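Local coordinates for protein L-fuculose phosphate aldolase (Streptococcus pneumoniae, PDB 4C24) that belongs to the class II aldolase and adducin family, carries a bound zinc ion and is assembled from four copies of the chain, at residues A99-T102 / Y103-L107; A166-L169 / L170-F173. All coordinates share one frame; numbering follows the deposited sequence.

Overall arrangement
Both contacts are turns where a strand of the central mixed sheet gives way to a helix. Interaction 1 comes first along the chain, leading strand 95-99 into helix 103-110; interaction 2 follows, leading strand 161-166 into helix 169-192. The two strands are antiparallel neighbours, which places the turns on opposite sides of the chain's centre, with their own centres 19 Å apart and nearest atoms about 8 Å apart. Helix 169-192 connects them: interaction 2 forms its first turn, and farther along it Glu-180 bonds to the loop and helix start of interaction 1. The zinc site lies with interaction 1, while interaction 2 is structural packing at the other side.

Interaction 1: A99-T102 / Y103-L107; sequences AHTT and YATVL. With ZN (zinc ion), chain B; SO4 (sulfate ion), chain D.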
ATOM      1  N   ALA A  99     -15.392 -11.504   1.212  1.00 12.94           N
ATOM      2  CA  ALA A  99     -14.532 -10.465   1.698  1.00 12.81           C
ATOM      3  C   ALA A  99     -14.909  -9.124   1.115  1.00 12.29           C
ATOM      4  O   ALA A  99     -15.501  -9.090   0.042  1.00 15.62           O
ATOM      5  CB  ALA A  99     -13.081 -10.784   1.375  1.00 14.57           C
ATOM      6  N   HIS A 100     -14.598  -8.054   1.823  1.00 12.09           N
ATOM      7  CA  HIS A 100     -14.713  -6.691   1.281  1.00 12.43           C
ATOM      8  C   HIS A 100     -13.298  -6.280   0.946  1.00 14.89           C
ATOM      9  O   HIS A 100     -12.569  -5.749   1.793  1.00 20.00           O
ATOM     10  CB  HIS A 100     -15.328  -5.746   2.305  1.00 14.63           C
ATOM     11  CG  HIS A 100     -16.685  -6.169   2.796  1.00 13.96           C
ATOM     12  ND1 HIS A 100     -17.497  -5.335   3.525  1.00 15.16           N
ATOM     13  CD2 HIS A 100     -17.366  -7.335   2.657  1.00 14.22           C
ATOM     14  CE1 HIS A 100     -18.605  -5.991   3.859  1.00 14.41           C
ATOM     15  NE2 HIS A 100     -18.562  -7.193   3.309  1.00 14.26           N
ATOM     16  N   THR A 101     -12.859  -6.632  -0.256  1.00 13.23           N
ATOM     17  CA  THR A 101     -11.510  -6.294  -0.668  1.00 14.79           C
ATOM     18  C   THR A 101     -11.459  -4.875  -1.261  1.00 15.68           C
ATOM     19  O   THR A 101     -12.398  -4.072  -1.069  1.00 18.58           O
ATOM     20  CB  THR A 101     -10.938  -7.364  -1.605  1.00 14.27           C
ATOM     21  OG1 THR A 101     -11.682  -7.338  -2.832  1.00 17.59           O
ATOM     22  CG2 THR A 101     -10.982  -8.765  -0.955  1.00 18.16           C
ATOM     23  N   THR A 102     -10.362  -4.528  -1.909  1.00 12.16           N
ATOM     24  CA  THR A 102     -10.294  -3.165  -2.450  1.00 11.63           C
ATOM     25  C   THR A 102     -10.825  -3.033  -3.879  1.00 12.13           C
ATOM     26  O   THR A 102     -11.964  -2.556  -4.065  1.00 11.59           O
ATOM     27  CB  THR A 102      -8.893  -2.579  -2.328  1.00 12.82           C
ATOM     28  OG1 THR A 102      -8.496  -2.689  -0.960  1.00 15.12           O
ATOM     29  CG2 THR A 102      -8.880  -1.105  -2.761  1.00 14.03           C
ATOM     30  N   TYR A 103     -10.032  -3.438  -4.865  1.00 11.79           N
ATOM     31  CA  TYR A 103     -10.427  -3.157  -6.263  1.00 11.01           C
ATOM     32  C   TYR A 103     -11.579  -3.995  -6.743  1.00 10.73           C
ATOM     33  O   TYR A 103     -12.350  -3.543  -7.622  1.00 11.25           O
ATOM     34  CB  TYR A 103      -9.221  -3.204  -7.195  1.00 11.23           C
ATOM     35  CG  TYR A 103      -8.301  -2.044  -6.972  1.00 12.14           C
ATOM     36  CD1 TYR A 103      -7.306  -2.086  -5.995  1.00 12.94           C
ATOM     37  CD2 TYR A 103      -8.437  -0.863  -7.705  1.00 11.78           C
ATOM     38  CE1 TYR A 103      -6.462  -1.013  -5.780  1.00 12.89           C
ATOM     39  CE2 TYR A 103      -7.595   0.213  -7.511  1.00 11.79           C
ATOM     40  CZ  TYR A 103      -6.609   0.150  -6.526  1.00 11.28           C
ATOM     41  OH  TYR A 103      -5.761   1.216  -6.325  1.00 12.82           O
ATOM     42  N   ALA A 104     -11.726  -5.212  -6.248  1.00 10.79           N
ATOM     43  CA  ALA A 104     -12.896  -6.010  -6.551  1.00 11.46           C
ATOM     44  C   ALA A 104     -14.149  -5.280  -6.075  1.00 11.88           C
ATOM     45  O   ALA A 104     -15.160  -5.282  -6.767  1.00 11.98           O
ATOM     46  CB  ALA A 104     -12.762  -7.408  -5.970  1.00 14.91           C
ATOM     47  N   THR A 105     -14.076  -4.617  -4.933  1.00 11.46           N
ATOM     48  CA  THR A 105     -15.216  -3.892  -4.399  1.00 11.83           C
ATOM     49  C   THR A 105     -15.429  -2.604  -5.181  1.00 11.60           C
ATOM     50  O   THR A 105     -16.575  -2.225  -5.377  1.00 12.42           O
ATOM     51  CB  THR A 105     -15.030  -3.625  -2.911  1.00 12.57           C
ATOM     52  OG1 THR A 105     -14.929  -4.892  -2.269  1.00 14.54           O
ATOM     53  CG2 THR A 105     -16.210  -2.862  -2.326  1.00 13.25           C
ATOM     54  N   VAL A 106     -14.345  -1.963  -5.627  1.00 11.01           N
ATOM     55  CA  VAL A 106     -14.477  -0.822  -6.586  1.00 10.26           C
ATOM     56  C   VAL A 106     -15.343  -1.220  -7.771  1.00 11.39           C
ATOM     57  O   VAL A 106     -16.335  -0.518  -8.122  1.00 12.36           O
ATOM     58  CB  VAL A 106     -13.104  -0.334  -7.054  1.00  9.84           C
ATOM     59  CG1 VAL A 106     -13.242   0.635  -8.247  1.00 10.42           C
ATOM     60  CG2 VAL A 106     -12.416   0.316  -5.880  1.00 12.07           C
ATOM     61  N   LEU A 107     -14.978  -2.321  -8.408  1.00 10.25           N
ATOM     62  CA  LEU A 107     -15.780  -2.801  -9.541  1.00 10.34           C
ATOM     63  C   LEU A 107     -17.219  -3.069  -9.112  1.00 11.39           C
ATOM     64  O   LEU A 107     -18.159  -2.725  -9.800  1.00 12.88           O
ATOM     65  CB  LEU A 107     -15.145  -4.019 -10.173  1.00 11.27           C
ATOM     66  CG  LEU A 107     -13.850  -3.692 -10.913  1.00  9.82           C
ATOM     67  CD1 LEU A 107     -13.247  -4.985 -11.444  1.00 11.31           C
ATOM     68  CD2 LEU A 107     -14.125  -2.744 -12.123  1.00 14.05           C
TER
HETATM   69 ZN    ZN B 301     -20.070  -8.498   3.373  1.00 15.82          ZN
HETATM   70  S   SO4 D1207      -4.490  -1.840  -2.121  0.50 20.92           S
HETATM   71  O1  SO4 D1207      -5.659  -2.322  -1.362  0.50 24.33           O
HETATM   72  O2  SO4 D1207      -3.307  -2.031  -1.248  0.50 24.65           O
HETATM   73  O3  SO4 D1207      -4.384  -2.684  -3.322  0.50 17.50           O
HETATM   74  O4  SO4 D1207      -4.676  -0.417  -2.477  0.50 24.04           O
HETATM   75  O   HOH W   1     -14.328  -7.476  -2.554  1.00 22.65           O
HETATM   76  O   HOH W   2     -21.546  -8.802   4.819  1.00 25.08           O
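Thr-105 reaches back from the first turn of the helix to the loop before it: OG1 donates to Thr-101 O at 2.9 Å, approaching well above the carbonyl plane. With OG1 beside its own backbone N (chi1 -61°), the hydroxyl faces the loop. Backbone bonds converge on Thr-102 O, which takes Val-106 N at 2.9 Å, in the carbonyl plane, and a weak bond from Thr-105 N.

Water 1 ties the loop further. It accepts from Thr-101 N, donates to Thr-105 OG1 at 2.7 Å and gives a longer bond to Ala-99 O, so Thr-105 OG1 both receives from the water and donates to the loop carbonyl.

Van der Waals contacts are few. Thr-102 CG2 lies obliquely against Tyr-103 CD1 at 3.7 Å, and Thr-101 OG1 rests against Ala-104 CB while bonding to Glu-180 OE1.

Two bound groups flank the turn. His-100 NE2 holds the zinc ion at 2.0 Å, with water 2, His-98 and His-160 as further ligands. The sulfate, probably from the crystallisation liquor, takes Thr-102 OG1 on O1 at 2.9 Å, while its O3 lies at the Tyr-103 ring edge, 3.6 Å from CE1; Lys-184 of this chain and Lys-184 of the second subunit also hydrogen-bond to it.

The turn joins a zinc-binding histidine, just after strand 95-99, to the start of helix 103-110, where the Glu-180 carboxylate of helix 169-192 accepts the N-H groups of Tyr-103 and Ala-104. Ala-104 packs on Leu-156 of strand 154-157, and Tyr-181 of the second subunit bonds to Thr-101 O.

Interaction 2: A166-L169 / L170-F173; sequences AQNL and LNAF
The shortest bond between these two segments runs from Phe-173 N to Leu-169 O, 2.8 Å long with the donor tilted somewhat from the carbonyl plane. One residue earlier, Ala-172 N meets Asn-168 O at 2.9 Å. Together they form the opening i to i+4 bonds of the helix.

Asn-168 is the N-cap. Its OD1 accepts from Asn-171 N at 3.0 Å, nearly straight out from the side-chain carbonyl (170° at OD1), and so satisfies an N-H of the first turn. What makes this possible is CG tucked between the backbone N and the carbonyl carbon (chi1 53°), which folds the amide back over the helix start. The two asparagine side chains slant across each other with their amide planes 64° apart, and Asn-168 OD1 also comes to 3.2 Å from Asn-171 CG.

Asn-171 ND2 donates to water 3 at 2.9 Å. The same water accepts from Gln-167 N, so it bridges the loop backbone to the side-chain amide of Asn-171; beyond CB the Gln-167 side chain is not modelled.

Beside this polar cluster, Ala-166 CB touches Asn-171 CB at 3.6 Å and, more loosely, Ala-172 CB at 4.2 Å, so that the last residue of the strand packs against the first turn of the helix.

In the fold, the turn carries strand 161-166 into the long helix 169-192. Leu-169, Ala-172 and Phe-173 lean on Ile-97 of the neighbouring strand 95-99, Leu-169 and Leu-170 pack on Tyr-16 of helix 7-22, and Ala-166 pairs through its backbone with Asp-94 and Ala-95.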
ATOM      1  N   ALA A 166     -14.357 -22.693  -3.789  1.00 15.91           N
ATOM      2  CA  ALA A 166     -13.505 -23.695  -4.393  1.00 16.10           C
ATOM      3  C   ALA A 166     -13.629 -24.987  -3.623  1.00 17.85           C
ATOM      4  O   ALA A 166     -14.486 -25.109  -2.764  1.00 17.24           O
ATOM      5  CB  ALA A 166     -12.054 -23.225  -4.403  1.00 17.43           C
ATOM      6  N   GLN A 167     -12.781 -25.943  -3.985  1.00 19.66           N
ATOM      7  CA  GLN A 167     -12.785 -27.278  -3.371  1.00 19.67           C
ATOM      8  C   GLN A 167     -12.368 -27.280  -1.905  1.00 19.59           C
ATOM      9  O   GLN A 167     -12.750 -28.183  -1.150  1.00 19.89           O
ATOM     10  CB  GLN A 167     -11.894 -28.225  -4.164  1.00 23.44           C
ATOM     11  N   ASN A 168     -11.557 -26.306  -1.514  1.00 18.37           N
ATOM     12  CA  ASN A 168     -11.098 -26.161  -0.134  1.00 18.54           C
ATOM     13  C   ASN A 168     -10.703 -24.721   0.135  1.00 19.50           C
ATOM     14  O   ASN A 168     -10.703 -23.890  -0.790  1.00 20.05           O
ATOM     15  CB  ASN A 168      -9.940 -27.132   0.159  1.00 20.30           C
ATOM     16  CG  ASN A 168      -8.806 -27.008  -0.836  1.00 22.75           C
ATOM     17  OD1 ASN A 168      -8.445 -25.911  -1.254  1.00 23.83           O
ATOM     18  ND2 ASN A 168      -8.241 -28.133  -1.222  1.00 28.57           N
ATOM     19  N   LEU A 169     -10.387 -24.412   1.385  1.00 18.66           N
ATOM     20  CA  LEU A 169     -10.120 -23.030   1.795  1.00 18.04           C
ATOM     21  C   LEU A 169      -8.848 -22.469   1.199  1.00 18.28           C
ATOM     22  O   LEU A 169      -8.810 -21.294   0.852  1.00 18.35           O
ATOM     23  CB  LEU A 169     -10.086 -22.862   3.306  1.00 19.38           C
ATOM     24  CG  LEU A 169     -11.444 -22.860   3.976  1.00 17.31           C
ATOM     25  CD1 LEU A 169     -11.245 -23.050   5.469  1.00 19.75           C
ATOM     26  CD2 LEU A 169     -12.234 -21.573   3.721  1.00 20.32           C
ATOM     27  N   LEU A 170      -7.796 -23.281   1.106  1.00 18.47           N
ATOM     28  CA  LEU A 170      -6.575 -22.818   0.438  1.00 19.88           C
ATOM     29  C   LEU A 170      -6.870 -22.291  -0.977  1.00 19.96           C
ATOM     30  O   LEU A 170      -6.442 -21.187  -1.319  1.00 20.49           O
ATOM     31  CB  LEU A 170      -5.506 -23.922   0.412  1.00 22.84           C
ATOM     32  CG  LEU A 170      -4.116 -23.549  -0.125  1.00 25.49           C
ATOM     33  CD1 LEU A 170      -3.031 -24.342   0.591  1.00 30.65           C
ATOM     34  CD2 LEU A 170      -4.045 -23.790  -1.620  1.00 31.29           C
ATOM     35  N   ASN A 171      -7.614 -23.064  -1.762  1.00 18.85           N
ATOM     36  CA  ASN A 171      -7.960 -22.680  -3.131  1.00 18.77           C
ATOM     37  C   ASN A 171      -8.940 -21.512  -3.145  1.00 17.82           C
ATOM     38  O   ASN A 171      -8.784 -20.597  -3.961  1.00 16.65           O
ATOM     39  CB  ASN A 171      -8.516 -23.855  -3.946  1.00 22.34           C
ATOM     40  CG  ASN A 171      -7.515 -24.983  -4.133  1.00 25.34           C
ATOM     41  OD1 ASN A 171      -6.365 -24.899  -3.712  1.00 29.58           O
ATOM     42  ND2 ASN A 171      -7.959 -26.048  -4.776  1.00 30.32           N
ATOM     43  N   ALA A 172      -9.928 -21.515  -2.248  1.00 16.08           N
ATOM     44  CA  ALA A 172     -10.846 -20.358  -2.144  1.00 13.81           C
ATOM     45  C   ALA A 172     -10.066 -19.076  -1.832  1.00 16.09           C
ATOM     46  O   ALA A 172     -10.311 -18.020  -2.423  1.00 15.82           O
ATOM     47  CB  ALA A 172     -11.934 -20.593  -1.113  1.00 14.66           C
ATOM     48  N   PHE A 173      -9.114 -19.153  -0.901  1.00 15.14           N
ATOM     49  CA  PHE A 173      -8.292 -18.011  -0.553  1.00 15.94           C
ATOM     50  C   PHE A 173      -7.493 -17.548  -1.772  1.00 15.11           C
ATOM     51  O   PHE A 173      -7.403 -16.333  -2.043  1.00 16.53           O
ATOM     52  CB  PHE A 173      -7.355 -18.373   0.637  1.00 16.68           C
ATOM     53  CG  PHE A 173      -6.439 -17.260   1.047  1.00 15.39           C
ATOM     54  CD1 PHE A 173      -5.203 -17.110   0.418  1.00 18.42           C
ATOM     55  CD2 PHE A 173      -6.820 -16.323   2.003  1.00 15.66           C
ATOM     56  CE1 PHE A 173      -4.362 -16.059   0.748  1.00 22.55           C
ATOM     57  CE2 PHE A 173      -5.980 -15.264   2.337  1.00 18.89           C
ATOM     58  CZ  PHE A 173      -4.749 -15.141   1.713  1.00 20.18           C
TER
HETATM   59  O   HOH W   3     -10.642 -25.973  -5.854  1.00 29.46           O